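Local atomic coordinates of periplasmic beta-glucosidase (Pseudomonas aeruginosa, PDB entry 6R5N), a protein that probably hydrolyses terminal, non-reducing beta-D-glucosyl residues with release of beta-D-glucose, acting in the periplasm as a member of glycosyl hydrolase family 3. Residues Phe50-Arg55 with Leu74-Asp79; Phe123-Asp128 with Ala173-Phe178; Ala218-Leu223 with Ile253-Ala258. All coordinates share one frame; numbering follows the deposited sequence. Where two conformers were deposited one is given.

Contact 1: residues Phe50-Arg55 with Leu74-Asp79; sequences FNTVTR and LFHAYD. With NOJ (1-deoxynojirimycin), chain D.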
loop_
_atom_site.group_PDB
_atom_site.type_symbol
_atom_site.label_atom_id
_atom_site.label_comp_id
_atom_site.label_asym_id
_atom_site.label_seq_id
_atom_site.Cartn_x
_atom_site.Cartn_y
_atom_site.Cartn_z
ATOM N N PHE A 50 5.581 34.331 -6.053
ATOM C CA PHE A 50 6.435 33.158 -6.389
ATOM C C PHE A 50 6.554 33.074 -7.913
ATOM O O PHE A 50 5.702 33.646 -8.590
ATOM C CB PHE A 50 5.944 31.885 -5.689
ATOM C CG PHE A 50 4.610 31.350 -6.137
ATOM C CD1 PHE A 50 3.427 31.999 -5.806
ATOM C CD2 PHE A 50 4.543 30.185 -6.889
ATOM C CE1 PHE A 50 2.206 31.497 -6.221
ATOM C CE2 PHE A 50 3.318 29.672 -7.302
ATOM C CZ PHE A 50 2.151 30.329 -6.963
ATOM N N ASN A 51 7.650 32.477 -8.395
ATOM C CA ASN A 51 8.004 32.171 -9.811
ATOM C C ASN A 51 8.474 33.407 -10.600
ATOM O O ASN A 51 8.644 33.275 -11.828
ATOM C CB ASN A 51 6.879 31.468 -10.559
ATOM C CG ASN A 51 6.661 30.059 -10.059
ATOM O OD1 ASN A 51 7.533 29.495 -9.410
ATOM N ND2 ASN A 51 5.476 29.529 -10.294
ATOM N N THR A 52 8.732 34.537 -9.942
ATOM C CA THR A 52 9.481 35.700 -10.510
ATOM C C THR A 52 10.904 35.668 -9.937
ATOM O O THR A 52 11.035 35.751 -8.697
ATOM C CB THR A 52 8.774 37.017 -10.188
ATOM O OG1 THR A 52 7.538 37.027 -10.906
ATOM C CG2 THR A 52 9.616 38.214 -10.570
ATOM N N VAL A 53 11.921 35.492 -10.791
ATOM C CA VAL A 53 13.199 34.861 -10.368
ATOM C C VAL A 53 14.443 35.581 -10.903
ATOM O O VAL A 53 15.559 35.011 -10.728
ATOM C CB VAL A 53 13.232 33.383 -10.765
ATOM C CG1 VAL A 53 12.080 32.618 -10.139
ATOM C CG2 VAL A 53 13.260 33.205 -12.257
ATOM N N THR A 54 14.317 36.768 -11.493
ATOM C CA THR A 54 15.513 37.521 -11.952
ATOM C C THR A 54 15.550 38.887 -11.279
ATOM O O THR A 54 14.454 39.397 -10.901
ATOM C CB THR A 54 15.556 37.676 -13.476
ATOM O OG1 THR A 54 14.541 38.611 -13.830
ATOM C CG2 THR A 54 15.371 36.359 -14.206
ATOM N N ARG A 55 16.749 39.456 -11.153
ATOM C CA ARG A 55 16.909 40.785 -10.515
ATOM C C ARG A 55 16.013 41.814 -11.215
ATOM O O ARG A 55 15.276 42.518 -10.540
ATOM C CB ARG A 55 18.355 41.266 -10.435
ATOM C CG ARG A 55 18.412 42.710 -9.927
ATOM C CD ARG A 55 19.766 43.380 -9.990
ATOM N NE ARG A 55 20.597 42.871 -8.912
ATOM C CZ ARG A 55 21.801 43.326 -8.615
ATOM N NH1 ARG A 55 22.353 44.281 -9.350
ATOM N NH2 ARG A 55 22.451 42.813 -7.587
ATOM N N LEU A 74 7.332 43.386 -0.558
ATOM C CA LEU A 74 7.031 41.988 -0.971
ATOM C C LEU A 74 8.181 41.088 -0.528
ATOM O O LEU A 74 9.307 41.593 -0.417
ATOM C CB LEU A 74 6.919 41.913 -2.499
ATOM C CG LEU A 74 5.788 42.724 -3.111
ATOM C CD1 LEU A 74 6.018 42.896 -4.596
ATOM C CD2 LEU A 74 4.449 42.052 -2.838
ATOM N N PHE A 75 7.923 39.801 -0.341
ATOM C CA PHE A 75 8.991 38.780 -0.434
ATOM C C PHE A 75 8.737 37.982 -1.719
ATOM O O PHE A 75 7.600 37.925 -2.183
ATOM C CB PHE A 75 9.140 37.993 0.876
ATOM C CG PHE A 75 8.109 36.933 1.151
ATOM C CD1 PHE A 75 8.076 35.768 0.404
ATOM C CD2 PHE A 75 7.198 37.079 2.196
ATOM C CE1 PHE A 75 7.149 34.774 0.693
ATOM C CE2 PHE A 75 6.254 36.095 2.458
ATOM C CZ PHE A 75 6.236 34.945 1.705
ATOM N N HIS A 76 9.801 37.449 -2.303
ATOM C CA HIS A 76 9.784 36.669 -3.562
ATOM C C HIS A 76 10.283 35.252 -3.287
ATOM O O HIS A 76 11.365 35.101 -2.683
ATOM C CB HIS A 76 10.605 37.369 -4.629
ATOM C CG HIS A 76 9.925 38.587 -5.149
ATOM N ND1 HIS A 76 9.916 39.781 -4.446
ATOM C CD2 HIS A 76 9.248 38.801 -6.293
ATOM C CE1 HIS A 76 9.243 40.679 -5.138
ATOM N NE2 HIS A 76 8.828 40.098 -6.279
ATOM N N ALA A 77 9.523 34.255 -3.718
ATOM C CA ALA A 77 9.839 32.848 -3.426
ATOM C C ALA A 77 9.908 32.070 -4.733
ATOM O O ALA A 77 9.438 32.572 -5.751
ATOM C CB ALA A 77 8.810 32.294 -2.474
ATOM N N TYR A 78 10.520 30.903 -4.676
ATOM C CA TYR A 78 10.729 29.994 -5.821
ATOM C C TYR A 78 10.999 28.594 -5.294
ATOM O O TYR A 78 11.319 28.432 -4.120
ATOM C CB TYR A 78 11.918 30.491 -6.642
ATOM C CG TYR A 78 12.032 29.942 -8.041
ATOM C CD1 TYR A 78 10.913 29.673 -8.821
ATOM C CD2 TYR A 78 13.281 29.761 -8.617
ATOM C CE1 TYR A 78 11.034 29.229 -10.132
ATOM C CE2 TYR A 78 13.421 29.324 -9.930
ATOM C CZ TYR A 78 12.298 29.034 -10.679
ATOM O OH TYR A 78 12.456 28.583 -11.961
ATOM N N ASP A 79 10.864 27.616 -6.173
ATOM C CA ASP A 79 11.173 26.198 -5.908
ATOM C C ASP A 79 12.654 25.973 -6.224
ATOM O O ASP A 79 12.969 25.443 -7.313
ATOM C CB ASP A 79 10.221 25.323 -6.718
ATOM C CG ASP A 79 8.784 25.468 -6.254
ATOM O OD1 ASP A 79 8.492 24.921 -5.176
ATOM O OD2 ASP A 79 7.978 26.161 -6.957
HETATM C C1 NOJ D . 3.037 22.666 -6.047
HETATM C C2 NOJ D . 3.954 21.783 -5.206
HETATM O O2 NOJ D . 3.135 20.834 -4.585
HETATM C C3 NOJ D . 4.969 22.503 -4.301
HETATM O O3 NOJ D . 6.041 21.596 -4.072
HETATM C C4 NOJ D . 5.396 23.884 -4.886
HETATM O O4 NOJ D . 6.229 24.524 -3.939
HETATM C C5 NOJ D . 4.190 24.783 -5.241
HETATM N N5 NOJ D . 3.188 24.104 -6.079
HETATM C C6 NOJ D . 4.563 26.078 -6.001
HETATM O O6 NOJ D . 5.467 25.899 -7.086
HETATM O O HOH W 1 8.335 26.849 -9.468
HETATM O O HOH W 2 9.199 35.049 -6.972
#
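Two first torsions bring Tyr78 and Val53 together: CG of the tyrosine is turned opposite its backbone N (chi1 -163°), which sends the ring towards the loop, while CG1 of Val53 stands opposite its own carbonyl carbon (chi1 -59°) and comes down over the centre of one ring face. This is a CH-pi contact whose exact height is doubtful. Asn51 comes to the same ring from another direction, its OD1 lying in the ring plane at the edge, 3.4 Å from Tyr78 CD1. Amide and ring planes stand 85° apart.

The side chains spring from two adjacent parallel strands of the TIM-barrel-type domain, 48-50 and 75-78, and from the loop after the first; the strands are bridged here at Phe50 and Ala77. The backbone N of Asn51 donates to Ala77 O (3.2 Å), an oxygen that also receives a C-H contact from Phe50 CA at 3.1 Å. On the face of the sheet that both residues share, Phe50 CB packs on Ala77 CB at 4.3 Å. The loop then leaves its strand, and a water lies between Thr52 O and Ala77 O.

As in TIM barrels generally, the strand's C-terminal end opens into the ligand pocket. Asp79 takes two hydroxyls of 1-deoxynojirimycin, O4 on OD1 at 2.6 Å and O6 on OD2 at 2.5 Å. A second water donates to Asn51 OD1 and, at 2.6 Å, to Asp79 OD2, tying the Asn51 side chain to the ligand-binding carboxylate.

Contact 2: residues Phe123-Asp128 with Ala173-Phe178; sequences FSPMVD and AAVKHF. With NOJ (1-deoxynojirimycin), chain D.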
loop_
_atom_site.group_PDB
_atom_site.type_symbol
_atom_site.label_atom_id
_atom_site.label_comp_id
_atom_site.label_asym_id
_atom_site.label_seq_id
_atom_site.Cartn_x
_atom_site.Cartn_y
_atom_site.Cartn_z
ATOM N N PHE A 123 10.748 27.352 -1.454
ATOM C CA PHE A 123 9.829 26.244 -1.110
ATOM C C PHE A 123 10.650 24.956 -1.057
ATOM O O PHE A 123 10.513 24.071 -1.918
ATOM C CB PHE A 123 8.681 26.205 -2.109
ATOM C CG PHE A 123 7.874 27.478 -2.170
ATOM C CD1 PHE A 123 7.608 28.222 -1.031
ATOM C CD2 PHE A 123 7.360 27.909 -3.371
ATOM C CE1 PHE A 123 6.822 29.358 -1.083
ATOM C CE2 PHE A 123 6.578 29.054 -3.424
ATOM C CZ PHE A 123 6.311 29.781 -2.285
ATOM N N SER A 124 11.467 24.888 -0.025
ATOM C CA SER A 124 12.470 23.818 0.218
ATOM C C SER A 124 12.975 23.942 1.656
ATOM O O SER A 124 12.867 25.016 2.264
ATOM C CB SER A 124 13.581 23.925 -0.817
ATOM O OG SER A 124 14.593 22.938 -0.651
ATOM N N PRO A 125 13.521 22.873 2.281
ATOM C CA PRO A 125 13.603 21.531 1.699
ATOM C C PRO A 125 12.272 20.764 1.688
ATOM O O PRO A 125 11.387 21.005 2.504
ATOM C CB PRO A 125 14.587 20.831 2.630
ATOM C CG PRO A 125 14.258 21.449 3.988
ATOM C CD PRO A 125 14.015 22.903 3.665
ATOM N N MET A 126 12.132 19.884 0.705
ATOM C CA MET A 126 11.101 18.828 0.691
ATOM C C MET A 126 11.643 17.682 1.546
ATOM O O MET A 126 12.727 17.165 1.242
ATOM C CB MET A 126 10.813 18.390 -0.749
ATOM C CG MET A 126 9.635 17.438 -0.872
ATOM S SD MET A 126 10.149 15.733 -0.534
ATOM C CE MET A 126 8.931 14.814 -1.475
ATOM N N VAL A 127 10.933 17.300 2.604
ATOM C CA VAL A 127 11.490 16.357 3.616
ATOM C C VAL A 127 10.491 15.224 3.855
ATOM O O VAL A 127 10.521 14.599 4.936
ATOM C CB VAL A 127 11.902 17.115 4.904
ATOM C CG1 VAL A 127 12.909 18.208 4.615
ATOM C CG2 VAL A 127 10.738 17.719 5.643
ATOM N N ASP A 128 9.624 14.959 2.877
ATOM C CA ASP A 128 8.569 13.919 3.009
ATOM C C ASP A 128 9.248 12.544 2.974
ATOM O O ASP A 128 10.073 12.291 2.068
ATOM C CB ASP A 128 7.475 14.088 1.952
ATOM C CG ASP A 128 6.901 15.501 1.862
ATOM O OD1 ASP A 128 6.576 16.096 2.933
ATOM O OD2 ASP A 128 6.788 16.003 0.724
ATOM N N ALA A 173 13.923 29.261 4.429
ATOM C CA ALA A 173 13.466 27.896 4.123
ATOM C C ALA A 173 11.974 27.801 4.452
ATOM O O ALA A 173 11.608 28.145 5.609
ATOM C CB ALA A 173 14.271 26.900 4.910
ATOM N N ALA A 174 11.151 27.403 3.473
ATOM C CA ALA A 174 9.742 26.966 3.675
ATOM C C ALA A 174 9.728 25.439 3.534
ATOM O O ALA A 174 9.651 24.924 2.387
ATOM C CB ALA A 174 8.819 27.637 2.694
ATOM N N VAL A 175 9.884 24.735 4.657
ATOM C CA VAL A 175 9.953 23.251 4.645
ATOM C C VAL A 175 8.586 22.714 4.174
ATOM O O VAL A 175 7.544 23.296 4.542
ATOM C CB VAL A 175 10.396 22.711 6.010
ATOM C CG1 VAL A 175 9.414 23.088 7.113
ATOM C CG2 VAL A 175 10.612 21.198 5.954
ATOM N N LYS A 176 8.589 21.664 3.354
ATOM C CA LYS A 176 7.359 21.106 2.756
ATOM C C LYS A 176 7.516 19.589 2.764
ATOM O O LYS A 176 8.630 19.100 2.932
ATOM C CB LYS A 176 7.146 21.724 1.366
ATOM C CG LYS A 176 8.158 21.323 0.303
ATOM C CD LYS A 176 8.022 22.134 -0.961
ATOM C CE LYS A 176 8.786 21.590 -2.151
ATOM N NZ LYS A 176 8.670 22.536 -3.299
ATOM N N HIS A 177 6.420 18.838 2.597
ATOM C CA HIS A 177 5.055 19.318 2.567
ATOM C C HIS A 177 4.363 18.821 3.827
ATOM O O HIS A 177 4.235 17.588 3.980
ATOM C CB HIS A 177 4.322 18.796 1.346
ATOM C CG HIS A 177 4.967 19.089 0.043
ATOM N ND1 HIS A 177 5.974 18.298 -0.445
ATOM C CD2 HIS A 177 4.728 20.067 -0.864
ATOM C CE1 HIS A 177 6.311 18.758 -1.648
ATOM N NE2 HIS A 177 5.579 19.867 -1.916
ATOM N N PHE A 178 4.004 19.729 4.727
ATOM C CA PHE A 178 3.538 19.374 6.099
ATOM C C PHE A 178 2.063 18.970 6.010
ATOM O O PHE A 178 1.228 19.835 5.801
ATOM C CB PHE A 178 3.801 20.562 7.018
ATOM C CG PHE A 178 3.532 20.313 8.474
ATOM C CD1 PHE A 178 4.245 19.356 9.172
ATOM C CD2 PHE A 178 2.599 21.066 9.158
ATOM C CE1 PHE A 178 4.036 19.164 10.532
ATOM C CE2 PHE A 178 2.402 20.878 10.518
ATOM C CZ PHE A 178 3.097 19.904 11.190
HETATM C C1 NOJ D . 3.037 22.666 -6.047
HETATM C C2 NOJ D . 3.954 21.783 -5.206
HETATM O O2 NOJ D . 3.135 20.834 -4.585
HETATM C C3 NOJ D . 4.969 22.503 -4.301
HETATM O O3 NOJ D . 6.041 21.596 -4.072
HETATM C C4 NOJ D . 5.396 23.884 -4.886
HETATM O O4 NOJ D . 6.229 24.524 -3.939
HETATM C C5 NOJ D . 4.190 24.783 -5.241
HETATM N N5 NOJ D . 3.188 24.104 -6.079
HETATM C C6 NOJ D . 4.563 26.078 -6.001
HETATM O O6 NOJ D . 5.467 25.899 -7.086
#
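Cis peptide bonds occur on both sides of this contact, one between Ser124 and Pro125 and the other, of the rarer non-proline kind, between Lys176 and His177. With the second bond, the two consecutive side chains Lys176 and His177 both reach the ligand: CG of the lysine lies over one face of the imidazole, and both residues bind O3 of 1-deoxynojirimycin, Lys176 NZ at 2.9 Å and His177 NE2 at 2.8 Å.

The lysine leaves its backbone with CG between N and the carbonyl carbon (chi1 68°) and is extended from there on. Its ammonium group donates to Phe123 O at 2.8 Å and also reaches O4 of the ligand, so a loop carbonyl, two ligand hydroxyls and the carboxylate of Asp79 surround one buried cation.

His177 is fixed from behind by Asp128. Its ND1 donates to the syn lone pair of Asp128 OD2 (2.7 Å, 168°), with carboxylate and imidazole nearly coplanar, 28° apart. The backbone N of His177 donates to the other oxygen, OD1, at 2.8 Å, and Tyr208 OH is a further partner of OD1. This second-shell clamp holds the ring with its NE2 edge presented to the ligand, while Met126 CG rests against CE1.

Along the backbones a single bridge joins Met126 to Lys176: Lys176 N donates to Pro125 O at 3.0 Å, and Val127 N to Lys176 O. On the side away from the pocket, Val127 CG2 packs tightly on Val175 CG2 (3.5 Å). There Pro125 leans on helix 146-161 and Val175 on helix 206-213, while strand 172-178 runs on beside strand 218-221 within the parallel barrel sheet.

Contact 3: residues Ala218-Leu223 with Ile253-Ala258; sequences AVMVSL and ISDHGA. With NOJ (1-deoxynojirimycin), chain D.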
loop_
_atom_site.group_PDB
_atom_site.type_symbol
_atom_site.label_atom_id
_atom_site.label_comp_id
_atom_site.label_asym_id
_atom_site.label_seq_id
_atom_site.Cartn_x
_atom_site.Cartn_y
_atom_site.Cartn_z
ATOM N N ALA A 218 9.405 29.285 7.638
ATOM C CA ALA A 218 8.110 28.982 6.999
ATOM C C ALA A 218 7.900 27.471 6.888
ATOM O O ALA A 218 8.869 26.679 6.862
ATOM C CB ALA A 218 8.005 29.698 5.656
ATOM N N VAL A 219 6.632 27.096 6.859
ATOM C CA VAL A 219 6.145 25.712 6.635
ATOM C C VAL A 219 5.106 25.765 5.525
ATOM O O VAL A 219 4.145 26.537 5.652
ATOM C CB VAL A 219 5.545 25.105 7.918
ATOM C CG1 VAL A 219 4.897 23.760 7.616
ATOM C CG2 VAL A 219 6.575 24.980 9.024
ATOM N N MET A 220 5.288 24.956 4.488
ATOM C CA MET A 220 4.266 24.790 3.436
ATOM C C MET A 220 3.380 23.597 3.783
ATOM O O MET A 220 3.919 22.476 3.976
ATOM C CB MET A 220 4.860 24.577 2.049
ATOM C CG MET A 220 3.749 24.481 1.007
ATOM S SD MET A 220 4.363 24.307 -0.681
ATOM C CE MET A 220 4.932 25.979 -0.969
ATOM N N VAL A 221 2.070 23.845 3.795
ATOM C CA VAL A 221 1.044 22.845 4.205
ATOM C C VAL A 221 0.667 22.007 2.983
ATOM O O VAL A 221 0.597 22.565 1.889
ATOM C CB VAL A 221 -0.175 23.515 4.848
ATOM C CG1 VAL A 221 -1.185 22.449 5.247
ATOM C CG2 VAL A 221 0.243 24.337 6.062
ATOM N N SER A 222 0.520 20.705 3.177
ATOM C CA SER A 222 0.415 19.694 2.095
ATOM C C SER A 222 -1.013 19.655 1.515
ATOM O O SER A 222 -1.960 20.189 2.147
ATOM C CB SER A 222 0.864 18.332 2.597
ATOM O OG SER A 222 -0.070 17.773 3.526
ATOM N N LEU A 223 -1.166 18.997 0.365
ATOM C CA LEU A 223 -2.421 18.901 -0.421
ATOM C C LEU A 223 -3.258 17.678 -0.009
ATOM O O LEU A 223 -4.400 17.588 -0.468
ATOM C CB LEU A 223 -2.057 18.797 -1.900
ATOM C CG LEU A 223 -1.502 20.062 -2.535
ATOM C CD1 LEU A 223 -0.926 19.744 -3.896
ATOM C CD2 LEU A 223 -2.592 21.093 -2.685
ATOM N N ILE A 253 2.224 28.517 4.970
ATOM C CA ILE A 253 1.849 28.852 3.567
ATOM C C ILE A 253 1.073 27.666 3.005
ATOM O O ILE A 253 1.558 26.545 3.120
ATOM C CB ILE A 253 3.112 29.156 2.744
ATOM C CG1 ILE A 253 3.934 30.284 3.368
ATOM C CG2 ILE A 253 2.770 29.476 1.305
ATOM C CD1 ILE A 253 5.284 30.484 2.705
ATOM N N SER A 254 -0.078 27.916 2.410
ATOM C CA SER A 254 -0.866 26.879 1.692
ATOM C C SER A 254 -0.124 26.452 0.415
ATOM O O SER A 254 0.638 27.274 -0.141
ATOM C CB SER A 254 -2.214 27.397 1.331
ATOM O OG SER A 254 -2.157 27.967 0.030
ATOM N N ASP A 255 -0.361 25.223 -0.054
ATOM C CA ASP A 255 0.135 24.771 -1.380
ATOM C C ASP A 255 -0.826 25.372 -2.416
ATOM O O ASP A 255 -1.809 26.062 -2.023
ATOM C CB ASP A 255 0.334 23.250 -1.415
ATOM C CG ASP A 255 1.317 22.741 -2.474
ATOM O OD1 ASP A 255 1.573 23.482 -3.456
ATOM O OD2 ASP A 255 1.804 21.590 -2.329
ATOM N N HIS A 256 -0.587 25.116 -3.695
ATOM C CA HIS A 256 -1.243 25.837 -4.815
ATOM C C HIS A 256 -2.724 25.445 -4.887
ATOM O O HIS A 256 -3.018 24.270 -5.172
ATOM C CB HIS A 256 -0.455 25.551 -6.108
ATOM C CG HIS A 256 -0.923 26.354 -7.275
ATOM N ND1 HIS A 256 -2.181 26.172 -7.853
ATOM C CD2 HIS A 256 -0.303 27.300 -8.007
ATOM C CE1 HIS A 256 -2.320 27.006 -8.866
ATOM N NE2 HIS A 256 -1.183 27.702 -8.979
ATOM N N GLY A 257 -3.623 26.408 -4.655
ATOM C CA GLY A 257 -5.067 26.180 -4.674
ATOM C C GLY A 257 -5.550 25.265 -3.558
ATOM O O GLY A 257 -6.690 24.820 -3.658
ATOM N N ALA A 258 -4.744 24.978 -2.533
ATOM C CA ALA A 258 -5.104 24.045 -1.428
ATOM C C ALA A 258 -6.399 24.477 -0.698
ATOM O O ALA A 258 -7.220 23.592 -0.294
ATOM C CB ALA A 258 -3.940 23.948 -0.461
HETATM C C1 NOJ D . 3.037 22.666 -6.047
HETATM C C2 NOJ D . 3.954 21.783 -5.206
HETATM O O2 NOJ D . 3.135 20.834 -4.585
HETATM C C3 NOJ D . 4.969 22.503 -4.301
HETATM O O3 NOJ D . 6.041 21.596 -4.072
HETATM C C4 NOJ D . 5.396 23.884 -4.886
HETATM O O4 NOJ D . 6.229 24.524 -3.939
HETATM C C5 NOJ D . 4.190 24.783 -5.241
HETATM N N5 NOJ D . 3.188 24.104 -6.079
HETATM C C6 NOJ D . 4.563 26.078 -6.001
HETATM O O6 NOJ D . 5.467 25.899 -7.086
HETATM O O HOH W 3 -1.957 23.667 1.834
HETATM O O HOH W 4 1.475 19.122 -0.984
#
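Ile253 is held to strand 218-221 through both its backbone N and its O: the N donates to Val219 O at 2.8 Å, and the O accepts from Val221 N at 2.8 Å along an almost straight bond (167°). This parallel bridge joins neighbouring strands of the TIM-barrel-type domain, and the loop that follows strand 251-253 carries Asp255 into the ligand pocket at the C-terminal end of the barrel.

Asp255 holds CG opposite its backbone N (chi1 -157°), which turns the carboxylate to 1-deoxynojirimycin. OD2 accepts from ligand O2 at 2.7 Å, and OD1 lies 3.1 Å from C1, the carbon equivalent to the anomeric centre of a glucoside. Two further bonds restrain the group. His256 N donates to OD1 at 2.7 Å from the anti side, 25° out of the carboxylate plane, while one water links OD2 to Leu223 N. A type II turn from Asp255 to Ala258 completes the loop, with Asp255 O gripped from opposite faces by Ser254 OG and Ala258 N. A second water accepts from Asp255 N and donates weakly to Val221 O.

Leu223 crosses Asp255 at about a right angle, its CG and CD1 lying against OD2, and Arg585 of the second subunit packs on this leucine and bonds to His256 O. CD2 of Leu223 reaches Ala258 CB at 3.9 Å. On the ligand side, Met220 is extended as far as SD, which passes 3.9 Å from Asp255 CG, and then bends to bring CE to 3.6 Å from O4 of the ligand.

All three contacts are buried, join one parallel sheet and meet around one 1-deoxynojirimycin molecule, yet they differ in setting. Contact 2, its centre about 9 Å from the centre of the chain, combines a buried lysine and a His-carboxylate hydrogen bond with a single backbone bridge. Contact 1 lies about 20 Å out, has an exposed rim at Asn51, and relies more on aromatic packing and water. Contact 3, at about 17 Å, borders the second subunit. Contacts 2 and 3 hold adjacent strands, Val175 O lying 2.8 Å from Met220 N. Contact 1 joins contact 2 through the Asp79-Lys176 salt bridge, and contact 3 more lightly, where Phe50 packs against His256.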